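PDB 6LPI: acetolactate synthase isozyme 1 large subunit from Escherichia coli, which belongs to the thiamine-diphosphate-dependent enzyme family and binds thiamine diphosphate, a magnesium ion and flavin-adenine dinucleotide. Local coordinates for residues B[381-395]-B[402-414]. Numbering follows the deposited sequence.
Sequences VDDNAIITTDVGQHQ and YPLNRPRQWLTSG. With TPP (thiamine diphosphate), chain J.
Ile387 and Leu411 join two parallel strands, 386-389 and 410-411, the latter at one edge of the sheet within this chain, of a beta-alpha-beta unit in the C-terminal thiamine-diphosphate-binding domain. Ile387 N gives its hydrogen to Gln409 O (2.8 Å), Ile387 O takes that of Leu411 N, and Thr389 N reaches Leu411 O; strand 438-443 bonds the other edge of 386-389. On the face shared by Ile387 and Trp410, Ile387 CG1 makes a CH-pi contact over the Tyr402 ring, 4.0 Å from its centroid, while Ile387 CG2 meets the indole at its edge; Trp410 NE1 is bonded to Leu244 O. Ahead of the strands, Arg406, bent at chi3 (-40°), turns NH2 to Ala385 O (3.0 Å), which lies in the guanidinium plane although the donor stands above the carbonyl plane. Asn405 ND2 binds Asp383 OD1 on its syn side, tilted from the carboxylate plane (3.2 Å); Asn405 OD1 accepts from Lys252 N. Past the strands, Gly392 occupies the N-cap position of helix 393-401, whose first amides, Gln393 N and His394 N, hold the terminal phosphate of thiamine diphosphate, joined by His394 ND1 on O1B. Thr412 OG1 donates to Thr389 OG1 (2.9 Å), which passes its own hydrogen to an in-plane lone pair of Asp390 O (2.6 Å).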
loop_
_atom_site.group_PDB
_atom_site.type_symbol
_atom_site.label_atom_id
_atom_site.label_comp_id
_atom_site.label_asym_id
_atom_site.label_seq_id
_atom_site.Cartn_x
_atom_site.Cartn_y
_atom_site.Cartn_z
ATOM N N VAL B 381 -10.452 18.704 -15.981
ATOM C CA VAL B 381 -10.738 18.678 -14.542
ATOM C C VAL B 381 -9.788 19.597 -13.786
ATOM O O VAL B 381 -8.865 20.183 -14.349
ATOM C CB VAL B 381 -10.662 17.254 -13.939
ATOM C CG1 VAL B 381 -11.506 16.253 -14.746
ATOM C CG2 VAL B 381 -9.203 16.798 -13.843
ATOM N N ASP B 382 -10.051 19.734 -12.485
ATOM C CA ASP B 382 -9.282 20.613 -11.625
ATOM C C ASP B 382 -8.158 19.836 -10.956
ATOM O O ASP B 382 -7.995 18.624 -11.127
ATOM C CB ASP B 382 -10.153 21.173 -10.496
ATOM C CG ASP B 382 -11.112 22.225 -10.949
ATOM O OD1 ASP B 382 -11.170 22.490 -12.161
ATOM O OD2 ASP B 382 -11.840 22.764 -10.086
ATOM N N ASP B 383 -7.397 20.552 -10.138
ATOM C CA ASP B 383 -6.545 19.881 -9.186
ATOM C C ASP B 383 -7.383 19.148 -8.146
ATOM O O ASP B 383 -6.833 18.354 -7.374
ATOM C CB ASP B 383 -5.587 20.876 -8.538
ATOM C CG ASP B 383 -4.354 21.126 -9.393
ATOM O OD1 ASP B 383 -4.050 20.249 -10.233
ATOM O OD2 ASP B 383 -3.692 22.185 -9.240
ATOM N N ASN B 384 -8.699 19.391 -8.114
ATOM C CA ASN B 384 -9.578 18.774 -7.127
ATOM C C ASN B 384 -9.942 17.346 -7.474
ATOM O O ASN B 384 -10.629 16.694 -6.685
ATOM C CB ASN B 384 -10.877 19.573 -6.985
ATOM C CG ASN B 384 -10.657 20.909 -6.362
ATOM O OD1 ASN B 384 -9.927 21.025 -5.385
ATOM N ND2 ASN B 384 -11.290 21.932 -6.907
ATOM N N ALA B 385 -9.502 16.847 -8.620
ATOM C CA ALA B 385 -9.839 15.494 -9.019
ATOM C C ALA B 385 -9.046 14.458 -8.229
ATOM O O ALA B 385 -7.937 14.715 -7.742
ATOM C CB ALA B 385 -9.580 15.312 -10.513
ATOM N N ILE B 386 -9.633 13.273 -8.105
ATOM C CA ILE B 386 -8.956 12.108 -7.566
ATOM C C ILE B 386 -8.734 11.170 -8.741
ATOM O O ILE B 386 -9.642 10.983 -9.560
ATOM C CB ILE B 386 -9.764 11.443 -6.434
ATOM C CG1 ILE B 386 -9.860 12.388 -5.233
ATOM C CG2 ILE B 386 -9.103 10.173 -5.995
ATOM C CD1 ILE B 386 -11.056 12.151 -4.365
ATOM N N ILE B 387 -7.516 10.629 -8.859
ATOM C CA ILE B 387 -7.111 9.773 -9.975
ATOM C C ILE B 387 -6.751 8.396 -9.446
ATOM O O ILE B 387 -5.934 8.252 -8.531
ATOM C CB ILE B 387 -5.953 10.347 -10.813
ATOM C CG1 ILE B 387 -6.300 11.739 -11.350
ATOM C CG2 ILE B 387 -5.598 9.415 -12.015
ATOM C CD1 ILE B 387 -5.994 12.925 -10.479
ATOM N N THR B 388 -7.359 7.397 -10.049
ATOM C CA THR B 388 -7.232 5.989 -9.742
ATOM C C THR B 388 -6.775 5.263 -11.003
ATOM O O THR B 388 -7.004 5.742 -12.117
ATOM C CB THR B 388 -8.633 5.496 -9.281
ATOM O OG1 THR B 388 -8.855 5.865 -7.921
ATOM C CG2 THR B 388 -8.804 4.066 -9.450
ATOM N N THR B 389 -6.078 4.133 -10.851
ATOM C CA THR B 389 -5.674 3.349 -12.025
ATOM C C THR B 389 -5.784 1.869 -11.713
ATOM O O THR B 389 -5.754 1.452 -10.554
ATOM C CB THR B 389 -4.237 3.567 -12.540
ATOM O OG1 THR B 389 -3.336 2.706 -11.833
ATOM C CG2 THR B 389 -3.779 4.992 -12.416
ATOM N N ASP B 390 -5.922 1.082 -12.761
ATOM C CA ASP B 390 -5.664 -0.347 -12.664
ATOM C C ASP B 390 -4.165 -0.589 -12.927
ATOM O O ASP B 390 -3.330 0.300 -12.720
ATOM C CB ASP B 390 -6.632 -1.103 -13.584
ATOM C CG ASP B 390 -7.894 -1.616 -12.840
ATOM O OD1 ASP B 390 -7.692 -2.236 -11.768
ATOM O OD2 ASP B 390 -9.062 -1.446 -13.312
ATOM N N VAL B 391 -3.792 -1.801 -13.339
ATOM C CA VAL B 391 -2.395 -2.205 -13.450
ATOM C C VAL B 391 -2.070 -2.632 -14.883
ATOM O O VAL B 391 -2.798 -3.430 -15.475
ATOM C CB VAL B 391 -2.078 -3.338 -12.463
ATOM C CG1 VAL B 391 -0.710 -3.915 -12.756
ATOM C CG2 VAL B 391 -2.138 -2.804 -11.040
ATOM N N GLY B 392 -0.974 -2.130 -15.424
ATOM C CA GLY B 392 -0.527 -2.486 -16.777
ATOM C C GLY B 392 0.118 -1.290 -17.478
ATOM O O GLY B 392 0.629 -0.372 -16.829
ATOM N N GLN B 393 0.071 -1.306 -18.814
ATOM C CA GLN B 393 0.691 -0.214 -19.556
ATOM C C GLN B 393 -0.037 1.105 -19.337
ATOM O O GLN B 393 0.603 2.150 -19.167
ATOM C CB GLN B 393 0.707 -0.507 -21.054
ATOM C CG GLN B 393 1.339 -1.778 -21.534
ATOM C CD GLN B 393 1.408 -1.808 -23.051
ATOM O OE1 GLN B 393 0.390 -1.687 -23.742
ATOM N NE2 GLN B 393 2.629 -1.883 -23.579
ATOM N N HIS B 394 -1.380 1.070 -19.308
ATOM C CA HIS B 394 -2.163 2.290 -19.112
ATOM C C HIS B 394 -1.804 2.980 -17.800
ATOM O O HIS B 394 -1.778 4.216 -17.729
ATOM C CB HIS B 394 -3.656 1.961 -19.149
ATOM C CG HIS B 394 -4.122 1.113 -18.004
ATOM N ND1 HIS B 394 -4.089 -0.265 -18.031
ATOM C CD2 HIS B 394 -4.602 1.452 -16.782
ATOM C CE1 HIS B 394 -4.531 -0.737 -16.876
ATOM N NE2 HIS B 394 -4.849 0.285 -16.100
ATOM N N GLN B 395 -1.523 2.191 -16.753
ATOM C CA GLN B 395 -1.117 2.728 -15.455
ATOM C C GLN B 395 0.240 3.432 -15.551
ATOM O O GLN B 395 0.410 4.537 -15.026
ATOM C CB GLN B 395 -1.071 1.608 -14.412
ATOM C CG GLN B 395 -0.255 1.894 -13.129
ATOM C CD GLN B 395 -0.045 0.634 -12.268
ATOM O OE1 GLN B 395 -0.010 -0.475 -12.799
ATOM N NE2 GLN B 395 0.112 0.802 -10.954
ATOM N N TYR B 402 0.183 12.141 -16.433
ATOM C CA TYR B 402 -0.862 12.906 -15.749
ATOM C C TYR B 402 -0.222 13.903 -14.785
ATOM O O TYR B 402 0.673 13.530 -14.016
ATOM C CB TYR B 402 -1.832 12.004 -14.975
ATOM C CG TYR B 402 -3.096 12.745 -14.607
ATOM C CD1 TYR B 402 -3.131 13.579 -13.496
ATOM C CD2 TYR B 402 -4.250 12.628 -15.378
ATOM C CE1 TYR B 402 -4.274 14.297 -13.169
ATOM C CE2 TYR B 402 -5.406 13.336 -15.055
ATOM C CZ TYR B 402 -5.411 14.169 -13.942
ATOM O OH TYR B 402 -6.539 14.897 -13.612
ATOM N N PRO B 403 -0.693 15.154 -14.743
ATOM C CA PRO B 403 -0.100 16.138 -13.812
ATOM C C PRO B 403 -0.632 15.982 -12.394
ATOM O O PRO B 403 -1.423 16.781 -11.890
ATOM C CB PRO B 403 -0.525 17.477 -14.415
ATOM C CG PRO B 403 -1.675 17.183 -15.313
ATOM C CD PRO B 403 -1.799 15.724 -15.533
ATOM N N LEU B 404 -0.159 14.946 -11.713
ATOM C CA LEU B 404 -0.571 14.734 -10.335
ATOM C C LEU B 404 0.131 15.752 -9.460
ATOM O O LEU B 404 1.364 15.768 -9.391
ATOM C CB LEU B 404 -0.234 13.309 -9.909
ATOM C CG LEU B 404 -0.858 12.247 -10.817
ATOM C CD1 LEU B 404 0.027 11.030 -10.890
ATOM C CD2 LEU B 404 -2.252 11.896 -10.267
ATOM N N ASN B 405 -0.648 16.607 -8.794
ATOM C CA ASN B 405 -0.083 17.718 -8.046
ATOM C C ASN B 405 -0.523 17.825 -6.598
ATOM O O ASN B 405 -0.143 18.794 -5.938
ATOM C CB ASN B 405 -0.365 19.050 -8.749
ATOM C CG ASN B 405 -0.108 18.988 -10.232
ATOM O OD1 ASN B 405 0.951 18.505 -10.656
ATOM N ND2 ASN B 405 -1.019 19.542 -11.026
ATOM N N ARG B 406 -1.254 16.852 -6.072
ATOM C CA ARG B 406 -1.719 16.914 -4.703
ATOM C C ARG B 406 -1.381 15.611 -3.993
ATOM O O ARG B 406 -1.366 14.540 -4.618
ATOM C CB ARG B 406 -3.245 17.134 -4.609
ATOM C CG ARG B 406 -3.751 18.547 -4.875
ATOM C CD ARG B 406 -5.278 18.670 -4.682
ATOM N NE ARG B 406 -6.015 17.514 -5.194
ATOM C CZ ARG B 406 -6.447 16.504 -4.439
ATOM N NH1 ARG B 406 -6.203 16.504 -3.136
ATOM N NH2 ARG B 406 -7.106 15.487 -4.984
ATOM N N PRO B 407 -1.088 15.668 -2.697
ATOM C CA PRO B 407 -1.065 14.432 -1.912
ATOM C C PRO B 407 -2.457 13.820 -1.851
ATOM O O PRO B 407 -3.472 14.511 -1.956
ATOM C CB PRO B 407 -0.599 14.897 -0.527
ATOM C CG PRO B 407 0.115 16.179 -0.791
ATOM C CD PRO B 407 -0.591 16.823 -1.935
ATOM N N ARG B 408 -2.485 12.500 -1.699
ATOM C CA ARG B 408 -3.717 11.717 -1.640
ATOM C C ARG B 408 -4.670 12.067 -2.779
ATOM O O ARG B 408 -5.888 12.028 -2.638
ATOM C CB ARG B 408 -4.375 11.872 -0.272
ATOM C CG ARG B 408 -3.349 11.654 0.845
ATOM C CD ARG B 408 -3.926 11.495 2.231
ATOM N NE ARG B 408 -4.237 10.084 2.415
ATOM C CZ ARG B 408 -3.707 9.292 3.348
ATOM N NH1 ARG B 408 -2.823 9.761 4.224
ATOM N NH2 ARG B 408 -4.073 8.011 3.406
ATOM N N GLN B 409 -4.102 12.345 -3.947
ATOM C CA GLN B 409 -4.872 12.495 -5.176
ATOM C C GLN B 409 -4.720 11.297 -6.088
ATOM O O GLN B 409 -5.641 10.978 -6.840
ATOM C CB GLN B 409 -4.427 13.769 -5.914
ATOM C CG GLN B 409 -4.781 13.774 -7.372
ATOM C CD GLN B 409 -4.547 15.103 -8.026
ATOM O OE1 GLN B 409 -5.490 15.738 -8.510
ATOM N NE2 GLN B 409 -3.286 15.533 -8.064
ATOM N N TRP B 410 -3.600 10.604 -5.950
ATOM C CA TRP B 410 -3.156 9.513 -6.804
ATOM C C TRP B 410 -3.323 8.203 -6.040
ATOM O O TRP B 410 -2.718 8.018 -4.977
ATOM C CB TRP B 410 -1.701 9.760 -7.191
ATOM C CG TRP B 410 -0.969 8.697 -7.886
ATOM C CD1 TRP B 410 0.131 8.028 -7.429
ATOM C CD2 TRP B 410 -1.222 8.204 -9.204
ATOM N NE1 TRP B 410 0.571 7.136 -8.381
ATOM C CE2 TRP B 410 -0.248 7.218 -9.475
ATOM C CE3 TRP B 410 -2.196 8.475 -10.168
ATOM C CZ2 TRP B 410 -0.212 6.517 -10.672
ATOM C CZ3 TRP B 410 -2.156 7.777 -11.358
ATOM C CH2 TRP B 410 -1.165 6.808 -11.602
ATOM N N LEU B 411 -4.205 7.338 -6.542
ATOM C CA LEU B 411 -4.534 6.042 -5.955
ATOM C C LEU B 411 -4.145 4.955 -6.945
ATOM O O LEU B 411 -4.843 4.737 -7.943
ATOM C CB LEU B 411 -6.028 5.920 -5.639
ATOM C CG LEU B 411 -6.653 6.332 -4.299
ATOM C CD1 LEU B 411 -6.311 7.744 -3.917
ATOM C CD2 LEU B 411 -8.162 6.145 -4.320
ATOM N N THR B 412 -3.090 4.220 -6.647
ATOM C CA THR B 412 -2.695 3.097 -7.482
ATOM C C THR B 412 -2.229 1.951 -6.596
ATOM O O THR B 412 -1.841 2.149 -5.446
ATOM C CB THR B 412 -1.589 3.486 -8.467
ATOM O OG1 THR B 412 -1.522 2.518 -9.524
ATOM C CG2 THR B 412 -0.263 3.561 -7.775
ATOM N N SER B 413 -2.336 0.739 -7.123
ATOM C CA SER B 413 -1.864 -0.456 -6.437
ATOM C C SER B 413 -0.428 -0.722 -6.894
ATOM O O SER B 413 -0.205 -1.105 -8.044
ATOM C CB SER B 413 -2.797 -1.622 -6.744
ATOM O OG SER B 413 -2.257 -2.856 -6.330
ATOM N N GLY B 414 0.547 -0.480 -6.007
ATOM C CA GLY B 414 1.968 -0.589 -6.334
ATOM C C GLY B 414 2.744 -1.809 -5.852
ATOM O O GLY B 414 3.557 -2.383 -6.591
HETATM N "N1'" TPP J . -3.170 -11.321 -12.780
HETATM C "C2'" TPP J . -3.495 -10.370 -11.830
HETATM C CM2 TPP J . -4.702 -10.525 -10.952
HETATM N "N3'" TPP J . -2.714 -9.254 -11.656
HETATM C "C4'" TPP J . -1.583 -9.074 -12.403
HETATM N "N4'" TPP J . -0.867 -7.975 -12.168
HETATM C "C5'" TPP J . -1.242 -10.026 -13.367
HETATM C "C6'" TPP J . -2.049 -11.146 -13.547
HETATM C "C7'" TPP J . -0.020 -9.840 -14.244
HETATM N N3 TPP J . -0.245 -8.694 -15.082
HETATM C C2 TPP J . 0.218 -7.437 -14.769
HETATM S S1 TPP J . -0.163 -6.311 -15.832
HETATM C C5 TPP J . -0.940 -7.387 -16.753
HETATM C C4 TPP J . -0.937 -8.663 -16.246
HETATM C CM4 TPP J . -1.599 -9.801 -16.946
HETATM C C6 TPP J . -1.586 -6.907 -18.030
HETATM C C7 TPP J . -2.506 -5.711 -17.791
HETATM O O7 TPP J . -3.611 -5.830 -18.661
HETATM P PA TPP J . -4.521 -4.556 -19.052
HETATM O O1A TPP J . -5.643 -4.357 -18.070
HETATM O O2A TPP J . -5.023 -4.837 -20.456
HETATM O O3A TPP J . -3.588 -3.246 -18.975
HETATM P PB TPP J . -2.695 -2.697 -20.225
HETATM O O1B TPP J . -2.571 -1.176 -20.116
HETATM O O2B TPP J . -1.314 -3.304 -20.261
HETATM O O3B TPP J . -3.346 -3.119 -21.526
#